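Local coordinates for protein dihydropteroate synthase (Mycobacterium smegmatis, PDB 6OMZ) that probably condenses para-aminobenzoate with 6-hydroxymethyl-7,8-dihydropterin diphosphate to give 7,8-dihydropteroate, a folate precursor, and here holds a pterin monophosphate, at residues 156-169 / 199-211. The protein carries 1 engineered substitution. Sequence-based numbering, arbitrary orientation. Where two conformers were deposited one is given.
Sequences PHRVPGYRDVVAEV and AKTAEHNWALLHA. With EDO (1,2-ethanediol), chain I; EDO (1,2-ethanediol), chain M.
The edge of the Tyr162 ring meets the face of the His204 imidazole: the ring planes stand at 82° and the centroids lie 4.9 Å apart. CB of Tyr162 points toward 199-211, and CG lies anti to the carbonyl carbon (chi1 -52°). CD2 comes 3.4 Å from CE1 of His204, and CE2 also borders that carbon. Val165 CG2 sits 3.8 Å above the plane, over the centre of one face of the Tyr162 ring. At the tip, OH donates to Ala199 O at 2.8 Å, tilted from the carbonyl plane; it also accepts from a water, so two bonds grip the hydroxyl. The imidazole of His204 is oriented from its own side, because ND1 accepts from Thr201 N (3.1 Å) while Thr201 OG1 accepts from His204 N, a capping box at the start of helix 202-210. In this TIM-barrel enzyme the contact joins the loop after strand 143-146, and the helix it leads into, to the helix following strand 190-193; Ala199 and Lys200 directly follow the pterin-pocket residue Phe198. Helices 165-169 and 202-210 cross at -68°, and their apolar seam includes Val166 CG1 on Ala211 CB (3.5 Å), Val166 CG2 on Ala207 CB and Val169 CB on Leu208 CD2 (3.8 Å). Lys200 CE passes Val169 CG2; the chain bends at its last torsion, and NZ hydrogen-bonds Gly195 O.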
# COMPACT_ATOMS: atom_id res chain seq x y z
N PRO A 156 -7.80 -10.31 14.32
CA PRO A 156 -6.66 -10.06 13.42
C PRO A 156 -6.06 -8.67 13.55
O PRO A 156 -4.94 -8.47 13.05
CB PRO A 156 -7.25 -10.30 12.02
CG PRO A 156 -8.71 -10.10 12.17
CD PRO A 156 -9.08 -10.43 13.59
N HIS A 157 -6.72 -7.73 14.22
CA HIS A 157 -6.18 -6.39 14.41
C HIS A 157 -5.66 -6.13 15.81
O HIS A 157 -5.20 -5.02 16.10
CB HIS A 157 -7.24 -5.33 14.06
CG HIS A 157 -7.50 -5.19 12.60
ND1 HIS A 157 -8.46 -5.93 11.94
CD2 HIS A 157 -6.91 -4.41 11.66
CE1 HIS A 157 -8.45 -5.61 10.66
NE2 HIS A 157 -7.53 -4.69 10.46
N ARG A 158 -5.74 -7.11 16.71
CA ARG A 158 -5.28 -6.90 18.07
C ARG A 158 -3.78 -6.62 18.10
O ARG A 158 -2.98 -7.36 17.51
CB ARG A 158 -5.62 -8.12 18.93
CG ARG A 158 -5.22 -7.99 20.39
CD ARG A 158 -5.83 -9.13 21.20
NE ARG A 158 -7.24 -8.89 21.53
CZ ARG A 158 -8.02 -9.79 22.13
NH1 ARG A 158 -7.54 -10.98 22.45
NH2 ARG A 158 -9.28 -9.49 22.42
N VAL A 159 -3.39 -5.57 18.81
CA VAL A 159 -1.98 -5.19 18.89
C VAL A 159 -1.22 -6.18 19.77
O VAL A 159 -1.55 -6.35 20.95
CB VAL A 159 -1.84 -3.76 19.42
CG1 VAL A 159 -0.37 -3.41 19.64
CG2 VAL A 159 -2.50 -2.78 18.46
N PRO A 160 -0.21 -6.86 19.24
CA PRO A 160 0.57 -7.80 20.05
C PRO A 160 1.57 -7.06 20.94
O PRO A 160 1.72 -5.84 20.88
CB PRO A 160 1.29 -8.65 19.00
CG PRO A 160 1.44 -7.74 17.82
CD PRO A 160 0.28 -6.79 17.85
N GLY A 161 2.21 -7.83 21.81
CA GLY A 161 3.28 -7.30 22.62
C GLY A 161 4.60 -7.37 21.89
O GLY A 161 5.19 -8.45 21.77
N TYR A 162 5.05 -6.24 21.37
CA TYR A 162 6.41 -6.13 20.83
C TYR A 162 7.38 -5.76 21.94
O TYR A 162 7.12 -4.83 22.71
CB TYR A 162 6.48 -5.05 19.75
CG TYR A 162 5.45 -5.17 18.65
CD1 TYR A 162 5.69 -5.96 17.53
CD2 TYR A 162 4.26 -4.46 18.71
CE1 TYR A 162 4.74 -6.05 16.50
CE2 TYR A 162 3.32 -4.53 17.69
CZ TYR A 162 3.56 -5.33 16.60
OH TYR A 162 2.61 -5.39 15.59
N ARG A 163 8.52 -6.46 22.01
CA ARG A 163 9.62 -5.95 22.82
C ARG A 163 10.25 -4.74 22.15
O ARG A 163 10.68 -3.79 22.83
CB ARG A 163 10.69 -7.02 23.05
CG ARG A 163 10.26 -8.34 23.69
CD ARG A 163 10.02 -8.24 25.18
NE ARG A 163 11.15 -7.70 25.94
CZ ARG A 163 11.15 -7.57 27.26
NH1 ARG A 163 10.11 -7.98 27.97
NH2 ARG A 163 12.21 -7.06 27.90
N ASP A 164 10.33 -4.76 20.82
CA ASP A 164 10.99 -3.72 20.03
C ASP A 164 10.32 -3.75 18.65
O ASP A 164 10.74 -4.51 17.77
CB ASP A 164 12.49 -3.96 19.95
CG ASP A 164 13.24 -2.86 19.19
OD1 ASP A 164 12.64 -2.20 18.32
OD2 ASP A 164 14.44 -2.67 19.47
N VAL A 165 9.30 -2.91 18.47
CA VAL A 165 8.52 -2.99 17.24
C VAL A 165 9.41 -2.74 16.02
O VAL A 165 9.21 -3.35 14.96
CB VAL A 165 7.31 -2.03 17.27
CG1 VAL A 165 7.77 -0.56 17.23
CG2 VAL A 165 6.38 -2.32 16.08
N VAL A 166 10.41 -1.87 16.15
CA VAL A 166 11.27 -1.54 15.01
C VAL A 166 12.05 -2.76 14.56
O VAL A 166 12.03 -3.15 13.39
CB VAL A 166 12.20 -0.37 15.36
CG1 VAL A 166 13.20 -0.16 14.24
CG2 VAL A 166 11.38 0.92 15.61
N ALA A 167 12.75 -3.40 15.51
CA ALA A 167 13.57 -4.56 15.19
C ALA A 167 12.72 -5.74 14.76
O ALA A 167 13.12 -6.53 13.90
CB ALA A 167 14.45 -4.95 16.38
N GLU A 168 11.53 -5.89 15.36
CA GLU A 168 10.72 -7.07 15.08
C GLU A 168 10.07 -6.96 13.71
O GLU A 168 9.96 -7.96 12.99
CB GLU A 168 9.67 -7.27 16.17
CG GLU A 168 10.33 -7.63 17.51
CD GLU A 168 9.34 -7.86 18.65
OE1 GLU A 168 8.24 -8.39 18.39
OE2 GLU A 168 9.66 -7.49 19.80
N VAL A 169 9.61 -5.77 13.34
CA VAL A 169 9.07 -5.58 12.00
C VAL A 169 10.13 -5.88 10.95
O VAL A 169 9.88 -6.60 9.98
CB VAL A 169 8.50 -4.16 11.84
CG1 VAL A 169 8.29 -3.83 10.36
CG2 VAL A 169 7.14 -4.06 12.58
N ALA A 199 -2.35 -3.74 13.31
CA ALA A 199 -2.00 -4.28 14.63
C ALA A 199 -0.82 -3.53 15.23
O ALA A 199 0.08 -4.11 15.82
CB ALA A 199 -1.73 -5.79 14.58
N LYS A 200 -0.84 -2.21 15.06
CA LYS A 200 0.21 -1.33 15.56
C LYS A 200 -0.45 -0.07 16.11
O LYS A 200 -1.46 0.39 15.58
CB LYS A 200 1.20 -0.96 14.43
CG LYS A 200 1.99 -2.16 13.87
CD LYS A 200 2.94 -1.70 12.74
CE LYS A 200 3.66 -2.89 12.07
NZ LYS A 200 2.68 -3.62 11.17
N THR A 201 0.11 0.47 17.20
CA THR A 201 -0.37 1.73 17.76
C THR A 201 0.22 2.92 17.01
O THR A 201 1.15 2.79 16.21
CB THR A 201 0.00 1.87 19.23
OG1 THR A 201 1.43 2.06 19.32
CG2 THR A 201 -0.41 0.63 20.03
N ALA A 202 -0.31 4.11 17.32
CA ALA A 202 0.27 5.33 16.77
C ALA A 202 1.75 5.44 17.13
O ALA A 202 2.58 5.81 16.28
CB ALA A 202 -0.49 6.55 17.29
N GLU A 203 2.10 5.16 18.39
CA GLU A 203 3.50 5.28 18.80
C GLU A 203 4.39 4.26 18.08
O GLU A 203 5.55 4.56 17.74
CB GLU A 203 3.61 5.12 20.31
CG GLU A 203 3.07 6.31 21.09
CD GLU A 203 1.58 6.18 21.40
OE1 GLU A 203 0.91 5.28 20.85
OE2 GLU A 203 1.09 6.98 22.22
N HIS A 204 3.87 3.05 17.84
CA HIS A 204 4.60 2.10 17.00
C HIS A 204 4.88 2.69 15.62
O HIS A 204 6.00 2.59 15.10
CB HIS A 204 3.81 0.80 16.85
CG HIS A 204 3.71 -0.00 18.11
ND1 HIS A 204 2.67 -0.86 18.35
CD2 HIS A 204 4.53 -0.08 19.19
CE1 HIS A 204 2.84 -1.45 19.53
NE2 HIS A 204 3.96 -0.99 20.06
N ASN A 205 3.86 3.31 15.01
CA ASN A 205 4.01 3.88 13.67
C ASN A 205 5.12 4.92 13.62
O ASN A 205 5.94 4.93 12.69
CB ASN A 205 2.68 4.49 13.22
CG ASN A 205 1.65 3.45 12.84
OD1 ASN A 205 1.94 2.25 12.79
ND2 ASN A 205 0.44 3.90 12.55
N TRP A 206 5.16 5.82 14.60
CA TRP A 206 6.15 6.89 14.56
C TRP A 206 7.55 6.35 14.79
O TRP A 206 8.51 6.85 14.19
CB TRP A 206 5.80 7.98 15.58
CG TRP A 206 4.55 8.76 15.23
CD1 TRP A 206 3.40 8.85 15.97
CD2 TRP A 206 4.32 9.53 14.04
NE1 TRP A 206 2.47 9.63 15.31
CE2 TRP A 206 3.01 10.06 14.12
CE3 TRP A 206 5.10 9.84 12.91
CZ2 TRP A 206 2.46 10.88 13.12
CZ3 TRP A 206 4.55 10.66 11.92
CH2 TRP A 206 3.23 11.16 12.03
N ALA A 207 7.70 5.32 15.63
CA ALA A 207 9.01 4.69 15.76
C ALA A 207 9.43 4.04 14.44
O ALA A 207 10.60 4.15 14.04
CB ALA A 207 9.02 3.66 16.90
N LEU A 208 8.49 3.39 13.74
CA LEU A 208 8.83 2.76 12.47
C LEU A 208 9.21 3.79 11.42
O LEU A 208 10.12 3.55 10.62
CB LEU A 208 7.66 1.92 11.96
CG LEU A 208 7.45 0.65 12.79
CD1 LEU A 208 6.04 0.09 12.57
CD2 LEU A 208 8.53 -0.37 12.42
N LEU A 209 8.52 4.93 11.41
CA LEU A 209 8.82 5.97 10.44
C LEU A 209 10.15 6.64 10.76
O LEU A 209 10.95 6.90 9.86
CB LEU A 209 7.69 6.98 10.39
CG LEU A 209 6.45 6.45 9.67
CD1 LEU A 209 5.33 7.46 9.85
CD2 LEU A 209 6.76 6.24 8.18
N HIS A 210 10.41 6.92 12.04
CA HIS A 210 11.72 7.46 12.37
C HIS A 210 12.83 6.49 11.99
O HIS A 210 13.94 6.92 11.62
CB HIS A 210 11.82 7.79 13.85
CG HIS A 210 13.14 8.40 14.23
ND1 HIS A 210 14.20 7.64 14.69
CD2 HIS A 210 13.59 9.67 14.15
CE1 HIS A 210 15.23 8.44 14.91
NE2 HIS A 210 14.89 9.67 14.59
N ALA A 211 12.56 5.19 12.07
CA ALA A 211 13.53 4.17 11.72
C ALA A 211 13.47 3.78 10.25
O ALA A 211 14.10 2.80 9.87
CB ALA A 211 13.34 2.93 12.60
C1 EDO I . 17.11 -1.18 17.06
O1 EDO I . 17.05 -2.51 17.59
C2 EDO I . 15.69 -0.68 16.86
O2 EDO I . 15.14 -0.24 18.11
C1 EDO M . 2.61 -12.04 21.16
O1 EDO M . 2.49 -10.81 21.88
C2 EDO M . 3.13 -11.78 19.75
O2 EDO M . 4.56 -11.60 19.78
O HOH W 1 -4.90 -2.70 13.82
O HOH W 2 1.65 -6.05 13.15
O HOH W 3 5.72 -2.00 22.17